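Local coordinates for pyoverdine biosynthesis protein PvcA (Pseudomonas aeruginosa, PDB 3E59) that makes the isonitrile group of the paerucumarin precursor, converting L-tyrosine to its isocyano derivative with C2 of ribulose 5-phosphate as the carbon source, at residues Phe67-Asp79 and Thr203-Tyr215. Sequence-based numbering, arbitrary orientation.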
ATOM      1  N   PHE A  67       3.872   1.972  -1.407  1.00 36.67           N
ATOM      2  CA  PHE A  67       4.718   2.832  -2.239  1.00 36.66           C
ATOM      3  C   PHE A  67       5.978   2.121  -2.763  1.00 35.56           C
ATOM      4  O   PHE A  67       7.107   2.568  -2.499  1.00 34.31           O
ATOM      5  CB  PHE A  67       5.095   4.122  -1.495  1.00 34.68           C
ATOM      6  CG  PHE A  67       3.924   5.000  -1.125  1.00 35.79           C
ATOM      7  CD1 PHE A  67       3.329   4.905   0.153  1.00 35.93           C
ATOM      8  CD2 PHE A  67       3.450   5.961  -2.018  1.00 33.87           C
ATOM      9  CE1 PHE A  67       2.263   5.742   0.511  1.00 33.79           C
ATOM     10  CE2 PHE A  67       2.383   6.789  -1.678  1.00 33.26           C
ATOM     11  CZ  PHE A  67       1.791   6.687  -0.410  1.00 34.25           C
ATOM     12  N   PRO A  68       5.794   1.005  -3.493  1.00 37.05           N
ATOM     13  CA  PRO A  68       6.953   0.256  -4.002  1.00 36.63           C
ATOM     14  C   PRO A  68       7.631   0.909  -5.207  1.00 36.04           C
ATOM     15  O   PRO A  68       8.853   1.044  -5.239  1.00 35.56           O
ATOM     16  CB  PRO A  68       6.345  -1.100  -4.406  1.00 38.00           C
ATOM     17  CG  PRO A  68       4.946  -0.795  -4.773  1.00 39.92           C
ATOM     18  CD  PRO A  68       4.521   0.348  -3.845  1.00 39.48           C
ATOM     19  N   ALA A  69       6.827   1.265  -6.204  1.00 37.97           N
ATOM     20  CA  ALA A  69       7.285   1.828  -7.465  1.00 38.27           C
ATOM     21  C   ALA A  69       6.036   1.939  -8.281  1.00 39.78           C
ATOM     22  O   ALA A  69       5.044   1.272  -7.987  1.00 36.87           O
ATOM     23  CB  ALA A  69       8.279   0.902  -8.173  1.00 37.20           C
ATOM     24  N   LYS A  70       6.076   2.784  -9.304  1.00 40.19           N
ATOM     25  CA  LYS A  70       4.964   2.891 -10.236  1.00 42.73           C
ATOM     26  C   LYS A  70       4.797   1.576 -11.018  1.00 42.64           C
ATOM     27  O   LYS A  70       5.777   0.857 -11.262  1.00 41.43           O
ATOM     28  CB  LYS A  70       5.209   4.068 -11.184  1.00 42.99           C
ATOM     29  CG  LYS A  70       4.068   5.089 -11.266  1.00 44.53           C
ATOM     30  CD  LYS A  70       3.949   5.953 -10.040  1.00 40.93           C
ATOM     31  CE  LYS A  70       3.156   7.221 -10.332  1.00 41.57           C
ATOM     32  NZ  LYS A  70       1.880   7.353  -9.578  1.00 39.29           N
ATOM     33  N   SER A  71       3.557   1.245 -11.385  1.00 40.42           N
ATOM     34  CA  SER A  71       3.313   0.153 -12.338  1.00 38.25           C
ATOM     35  C   SER A  71       4.194   0.322 -13.587  1.00 38.96           C
ATOM     36  O   SER A  71       4.361   1.450 -14.076  1.00 35.44           O
ATOM     37  CB  SER A  71       1.836   0.126 -12.735  1.00 39.24           C
ATOM     38  OG  SER A  71       1.633  -0.536 -13.975  1.00 38.49           O
ATOM     39  N   PRO A  72       4.754  -0.794 -14.118  1.00 40.18           N
ATOM     40  CA  PRO A  72       5.616  -0.686 -15.304  1.00 40.91           C
ATOM     41  C   PRO A  72       4.827  -0.447 -16.584  1.00 42.62           C
ATOM     42  O   PRO A  72       5.415  -0.225 -17.634  1.00 45.26           O
ATOM     43  CB  PRO A  72       6.307  -2.050 -15.358  1.00 41.60           C
ATOM     44  CG  PRO A  72       5.315  -2.992 -14.713  1.00 42.04           C
ATOM     45  CD  PRO A  72       4.620  -2.191 -13.651  1.00 38.31           C
ATOM     46  N   ASN A  73       3.504  -0.505 -16.489  1.00 44.27           N
ATOM     47  CA  ASN A  73       2.624  -0.323 -17.633  1.00 45.36           C
ATOM     48  C   ASN A  73       2.393   1.169 -17.892  1.00 47.87           C
ATOM     49  O   ASN A  73       1.731   1.838 -17.089  1.00 48.39           O
ATOM     50  CB  ASN A  73       1.289  -1.047 -17.375  1.00 42.93           C
ATOM     51  CG  ASN A  73       0.371  -1.069 -18.592  1.00 44.14           C
ATOM     52  OD1 ASN A  73       0.569  -0.321 -19.558  1.00 42.57           O
ATOM     53  ND2 ASN A  73      -0.644  -1.939 -18.552  1.00 40.32           N
ATOM     54  N   PRO A  74       2.903   1.690 -19.035  1.00 49.36           N
ATOM     55  CA  PRO A  74       2.738   3.117 -19.349  1.00 48.62           C
ATOM     56  C   PRO A  74       1.282   3.510 -19.603  1.00 47.21           C
ATOM     57  O   PRO A  74       0.961   4.695 -19.648  1.00 46.21           O
ATOM     58  CB  PRO A  74       3.569   3.312 -20.632  1.00 50.58           C
ATOM     59  CG  PRO A  74       4.365   2.043 -20.815  1.00 51.35           C
ATOM     60  CD  PRO A  74       3.630   0.966 -20.097  1.00 49.31           C
ATOM     61  N   GLY A  75       0.411   2.525 -19.780  1.00 47.51           N
ATOM     62  CA  GLY A  75      -1.002   2.799 -19.992  1.00 45.90           C
ATOM     63  C   GLY A  75      -1.774   3.009 -18.706  1.00 44.94           C
ATOM     64  O   GLY A  75      -2.937   3.416 -18.752  1.00 47.38           O
ATOM     65  N   LYS A  76      -1.139   2.720 -17.566  1.00 43.54           N
ATOM     66  CA  LYS A  76      -1.793   2.794 -16.240  1.00 43.43           C
ATOM     67  C   LYS A  76      -1.375   4.028 -15.424  1.00 41.66           C
ATOM     68  O   LYS A  76      -2.140   4.526 -14.603  1.00 41.55           O
ATOM     69  CB  LYS A  76      -1.516   1.530 -15.405  1.00 42.61           C
ATOM     70  CG  LYS A  76      -2.080   0.219 -15.961  1.00 44.13           C
ATOM     71  CD  LYS A  76      -2.576  -0.746 -14.850  1.00 44.53           C
ATOM     72  CE  LYS A  76      -1.624  -0.850 -13.673  1.00 42.14           C
ATOM     73  NZ  LYS A  76      -1.988  -1.938 -12.710  1.00 41.71           N
ATOM     74  N   VAL A  77      -0.156   4.505 -15.666  1.00 42.24           N
ATOM     75  CA  VAL A  77       0.438   5.606 -14.917  1.00 40.43           C
ATOM     76  C   VAL A  77       0.964   6.673 -15.873  1.00 42.67           C
ATOM     77  O   VAL A  77       1.164   6.395 -17.064  1.00 42.86           O
ATOM     78  CB  VAL A  77       1.580   5.106 -13.983  1.00 40.17           C
ATOM     79  CG1 VAL A  77       1.028   4.206 -12.897  1.00 37.78           C
ATOM     80  CG2 VAL A  77       2.679   4.397 -14.778  1.00 42.06           C
ATOM     81  N   LEU A  78       1.179   7.892 -15.363  1.00 41.61           N
ATOM     82  CA  LEU A  78       1.706   8.995 -16.193  1.00 43.20           C
ATOM     83  C   LEU A  78       3.197   8.848 -16.497  1.00 43.50           C
ATOM     84  O   LEU A  78       3.632   9.115 -17.613  1.00 40.95           O
ATOM     85  CB  LEU A  78       1.450  10.358 -15.545  1.00 40.03           C
ATOM     86  CG  LEU A  78       0.011  10.868 -15.450  1.00 38.89           C
ATOM     87  CD1 LEU A  78      -0.073  11.890 -14.345  1.00 39.81           C
ATOM     88  CD2 LEU A  78      -0.451  11.465 -16.765  1.00 40.35           C
ATOM     89  N   ASP A  79       3.973   8.436 -15.494  1.00 42.69           N
ATOM     90  CA  ASP A  79       5.418   8.268 -15.648  1.00 42.84           C
ATOM     91  C   ASP A  79       5.888   7.322 -14.548  1.00 41.88           C
ATOM     92  O   ASP A  79       5.077   6.859 -13.750  1.00 41.53           O
ATOM     93  CB  ASP A  79       6.101   9.637 -15.531  1.00 44.29           C
ATOM     94  CG  ASP A  79       7.592   9.588 -15.789  1.00 46.33           C
ATOM     95  OD1 ASP A  79       8.010   9.330 -16.939  1.00 42.61           O
ATOM     96  OD2 ASP A  79       8.348   9.843 -14.824  1.00 48.15           O
ATOM     97  N   THR A 203      -3.572 -11.076  -8.777  1.00 35.18           N
ATOM     98  CA  THR A 203      -3.549 -11.565 -10.163  1.00 33.74           C
ATOM     99  C   THR A 203      -3.952 -10.428 -11.110  1.00 33.19           C
ATOM    100  O   THR A 203      -3.296 -10.189 -12.125  1.00 34.47           O
ATOM    101  CB  THR A 203      -4.476 -12.778 -10.354  1.00 32.37           C
ATOM    102  OG1 THR A 203      -4.097 -13.819  -9.444  1.00 32.77           O
ATOM    103  CG2 THR A 203      -4.396 -13.318 -11.792  1.00 27.79           C
ATOM    104  N   ARG A 204      -5.006  -9.703 -10.749  1.00 33.68           N
ATOM    105  CA  ARG A 204      -5.482  -8.611 -11.592  1.00 36.24           C
ATOM    106  C   ARG A 204      -4.457  -7.491 -11.787  1.00 36.63           C
ATOM    107  O   ARG A 204      -4.334  -6.980 -12.902  1.00 35.61           O
ATOM    108  CB  ARG A 204      -6.831  -8.064 -11.106  1.00 38.75           C
ATOM    109  CG  ARG A 204      -7.479  -7.083 -12.096  1.00 38.03           C
ATOM    110  CD  ARG A 204      -8.827  -6.565 -11.620  1.00 41.15           C
ATOM    111  NE  ARG A 204      -8.708  -5.729 -10.423  1.00 45.59           N
ATOM    112  CZ  ARG A 204      -8.999  -6.139  -9.187  1.00 47.54           C
ATOM    113  NH1 ARG A 204      -9.425  -7.385  -8.986  1.00 48.22           N
ATOM    114  NH2 ARG A 204      -8.861  -5.311  -8.153  1.00 44.99           N
ATOM    115  N   PHE A 205      -3.724  -7.118 -10.724  1.00 39.06           N
ATOM    116  CA  PHE A 205      -2.674  -6.091 -10.830  1.00 38.21           C
ATOM    117  C   PHE A 205      -1.588  -6.548 -11.796  1.00 36.97           C
ATOM    118  O   PHE A 205      -1.141  -5.787 -12.646  1.00 37.02           O
ATOM    119  CB  PHE A 205      -1.968  -5.808  -9.490  1.00 45.13           C
ATOM    120  CG  PHE A 205      -2.864  -5.319  -8.380  1.00 46.64           C
ATOM    121  CD1 PHE A 205      -4.122  -4.794  -8.627  1.00 47.91           C
ATOM    122  CD2 PHE A 205      -2.402  -5.352  -7.063  1.00 49.46           C
ATOM    123  CE1 PHE A 205      -4.917  -4.340  -7.581  1.00 49.66           C
ATOM    124  CE2 PHE A 205      -3.199  -4.892  -6.001  1.00 49.75           C
ATOM    125  CZ  PHE A 205      -4.449  -4.390  -6.263  1.00 48.49           C
ATOM    126  N   LEU A 206      -1.136  -7.784 -11.627  1.00 34.04           N
ATOM    127  CA  LEU A 206      -0.101  -8.353 -12.487  1.00 34.99           C
ATOM    128  C   LEU A 206      -0.567  -8.477 -13.935  1.00 34.54           C
ATOM    129  O   LEU A 206       0.166  -8.129 -14.859  1.00 36.85           O
ATOM    130  CB  LEU A 206       0.361  -9.716 -11.948  1.00 35.23           C
ATOM    131  CG  LEU A 206       0.984  -9.639 -10.549  1.00 37.20           C
ATOM    132  CD1 LEU A 206       1.197 -11.021  -9.989  1.00 34.17           C
ATOM    133  CD2 LEU A 206       2.305  -8.854 -10.553  1.00 38.50           C
ATOM    134  N   TYR A 207      -1.788  -8.959 -14.129  1.00 33.48           N
ATOM    135  CA  TYR A 207      -2.350  -9.063 -15.474  1.00 34.23           C
ATOM    136  C   TYR A 207      -2.464  -7.685 -16.145  1.00 33.52           C
ATOM    137  O   TYR A 207      -2.037  -7.497 -17.288  1.00 37.80           O
ATOM    138  CB  TYR A 207      -3.705  -9.782 -15.425  1.00 34.20           C
ATOM    139  CG  TYR A 207      -4.484  -9.714 -16.715  1.00 33.23           C
ATOM    140  CD1 TYR A 207      -4.188 -10.585 -17.765  1.00 34.02           C
ATOM    141  CD2 TYR A 207      -5.531  -8.803 -16.880  1.00 30.59           C
ATOM    142  CE1 TYR A 207      -4.898 -10.546 -18.949  1.00 33.93           C
ATOM    143  CE2 TYR A 207      -6.254  -8.748 -18.084  1.00 34.06           C
ATOM    144  CZ  TYR A 207      -5.923  -9.630 -19.106  1.00 34.02           C
ATOM    145  OH  TYR A 207      -6.590  -9.622 -20.308  1.00 36.98           O
ATOM    146  N   GLU A 208      -3.024  -6.724 -15.423  1.00 34.49           N
ATOM    147  CA  GLU A 208      -3.178  -5.364 -15.932  1.00 35.92           C
ATOM    148  C   GLU A 208      -1.845  -4.649 -16.169  1.00 36.02           C
ATOM    149  O   GLU A 208      -1.716  -3.878 -17.118  1.00 35.39           O
ATOM    150  CB  GLU A 208      -4.133  -4.565 -15.047  1.00 35.74           C
ATOM    151  CG  GLU A 208      -5.585  -5.039 -15.239  1.00 36.18           C
ATOM    152  CD  GLU A 208      -6.617  -4.311 -14.390  1.00 35.87           C
ATOM    153  OE1 GLU A 208      -6.284  -3.372 -13.641  1.00 36.53           O
ATOM    154  OE2 GLU A 208      -7.795  -4.697 -14.471  1.00 37.80           O
ATOM    155  N   ASP A 209      -0.847  -4.938 -15.335  1.00 35.72           N
ATOM    156  CA  ASP A 209       0.525  -4.477 -15.576  1.00 35.79           C
ATOM    157  C   ASP A 209       1.077  -4.951 -16.924  1.00 35.82           C
ATOM    158  O   ASP A 209       1.860  -4.240 -17.551  1.00 36.01           O
ATOM    159  CB  ASP A 209       1.460  -4.989 -14.481  1.00 34.89           C
ATOM    160  CG  ASP A 209       1.503  -4.082 -13.256  1.00 37.85           C
ATOM    161  OD1 ASP A 209       0.864  -3.000 -13.252  1.00 32.90           O
ATOM    162  OD2 ASP A 209       2.207  -4.469 -12.298  1.00 36.69           O
ATOM    163  N   GLY A 210       0.693  -6.165 -17.340  1.00 35.00           N
ATOM    164  CA  GLY A 210       1.172  -6.756 -18.592  1.00 35.23           C
ATOM    165  C   GLY A 210       0.357  -6.363 -19.814  1.00 37.51           C
ATOM    166  O   GLY A 210       0.818  -6.502 -20.946  1.00 39.35           O
ATOM    167  N   LEU A 211      -0.860  -5.878 -19.580  1.00 38.93           N
ATOM    168  CA  LEU A 211      -1.753  -5.436 -20.643  1.00 40.94           C
ATOM    169  C   LEU A 211      -1.385  -4.044 -21.114  1.00 41.09           C
ATOM    170  O   LEU A 211      -2.185  -3.120 -20.996  1.00 41.22           O
ATOM    171  CB  LEU A 211      -3.201  -5.399 -20.153  1.00 43.55           C
ATOM    172  CG  LEU A 211      -4.213  -6.442 -20.615  1.00 46.75           C
ATOM    173  CD1 LEU A 211      -5.595  -5.970 -20.170  1.00 47.44           C
ATOM    174  CD2 LEU A 211      -4.181  -6.671 -22.128  1.00 44.74           C
ATOM    175  N   THR A 212      -0.170  -3.897 -21.630  1.00 42.82           N
ATOM    176  CA  THR A 212       0.297  -2.625 -22.169  1.00 46.39           C
ATOM    177  C   THR A 212      -0.536  -2.292 -23.415  1.00 49.26           C
ATOM    178  O   THR A 212      -0.819  -3.184 -24.204  1.00 49.65           O
ATOM    179  CB  THR A 212       1.810  -2.685 -22.494  1.00 44.67           C
ATOM    180  OG1 THR A 212       2.071  -3.749 -23.416  1.00 47.04           O
ATOM    181  CG2 THR A 212       2.619  -2.943 -21.224  1.00 44.34           C
ATOM    182  N   PRO A 213      -0.963  -1.018 -23.581  1.00 52.69           N
ATOM    183  CA  PRO A 213      -1.786  -0.644 -24.756  1.00 53.78           C
ATOM    184  C   PRO A 213      -1.225  -1.165 -26.089  1.00 55.05           C
ATOM    185  O   PRO A 213      -1.984  -1.408 -27.031  1.00 55.51           O
ATOM    186  CB  PRO A 213      -1.774   0.897 -24.735  1.00 53.57           C
ATOM    187  CG  PRO A 213      -0.783   1.298 -23.658  1.00 53.18           C
ATOM    188  CD  PRO A 213      -0.715   0.141 -22.702  1.00 53.20           C
ATOM    189  N   ASP A 214       0.097  -1.340 -26.133  1.00 55.77           N
ATOM    190  CA  ASP A 214       0.819  -1.860 -27.290  1.00 54.61           C
ATOM    191  C   ASP A 214       0.905  -3.398 -27.335  1.00 53.98           C
ATOM    192  O   ASP A 214       1.305  -3.961 -28.361  1.00 54.43           O
ATOM    193  CB  ASP A 214       2.230  -1.259 -27.333  1.00 56.71           C
ATOM    194  CG  ASP A 214       3.077  -1.659 -26.132  1.00 58.66           C
ATOM    195  OD1 ASP A 214       2.988  -0.992 -25.070  1.00 60.56           O
ATOM    196  OD2 ASP A 214       3.844  -2.638 -26.258  1.00 59.99           O
ATOM    197  N   TYR A 215       0.546  -4.063 -26.231  1.00 49.33           N
ATOM    198  CA  TYR A 215       0.558  -5.539 -26.145  1.00 45.68           C
ATOM    199  C   TYR A 215      -0.349  -6.141 -27.206  1.00 45.07           C
ATOM    200  O   TYR A 215      -1.524  -5.795 -27.295  1.00 47.16           O
ATOM    201  CB  TYR A 215       0.130  -6.026 -24.739  1.00 41.50           C
ATOM    202  CG  TYR A 215       0.224  -7.531 -24.513  1.00 40.52           C
ATOM    203  CD1 TYR A 215       1.453  -8.149 -24.287  1.00 40.71           C
ATOM    204  CD2 TYR A 215      -0.914  -8.331 -24.517  1.00 38.48           C
ATOM    205  CE1 TYR A 215       1.547  -9.530 -24.086  1.00 39.47           C
ATOM    206  CE2 TYR A 215      -0.830  -9.699 -24.306  1.00 38.06           C
ATOM    207  CZ  TYR A 215       0.404 -10.293 -24.094  1.00 38.95           C
ATOM    208  OH  TYR A 215       0.498 -11.653 -23.897  1.00 40.75           O
TER
HETATM  209  O   HOH W   1      -4.259  -3.050 -11.749  1.00 39.36           O
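N73 and D209 bring the irregular loop 67-79 against the C-terminal end of helix 193-210, their CA atoms 5.1 Å apart, and the loop stays close as far as G75 and P213. The N73 amide spans the helix end with two bonds: with CG anti to the backbone N (chi1 -172°), it reaches the end of the helix, where ND2 donates to E208 O at 2.6 Å, in the plane of both the amide and the carbonyl. The same nitrogen donates to L211 O at 3.1 Å, now from high above that carbonyl's plane. Its OD1 accepts a hydrogen bond from G75 N at 2.9 Å and lies against P213 CD and the CG2 of T212. The two ND2 bonds and the one at OD1 fix the amide's rotation. One carboxylate oxygen, D209 OD1, takes two donors from opposite faces of its plane: S71 OG at 2.7 Å and K76 NZ at 3.1 Å, the latter a salt bridge. S71 OG in turn accepts a hydrogen bond from N73 N, tying this carboxylate to the loop backbone. The K76 chain, bent at chi2 and chi3, crosses E208 at about a right angle; its ammonium also donates to H282 ND1 and to a water that bridges to E208 OE1. Beyond the helix, P213 CD packs 3.8 Å from G75 CA. An ST turn at S71 runs straight into an Asx turn at N73, whose amide joins E208 O in the last helical turn to L211 O just beyond it, pinning the surface loop between strand 60-64 and helix 84-103 to helix 193-210 in this member of the isocyanide synthase family.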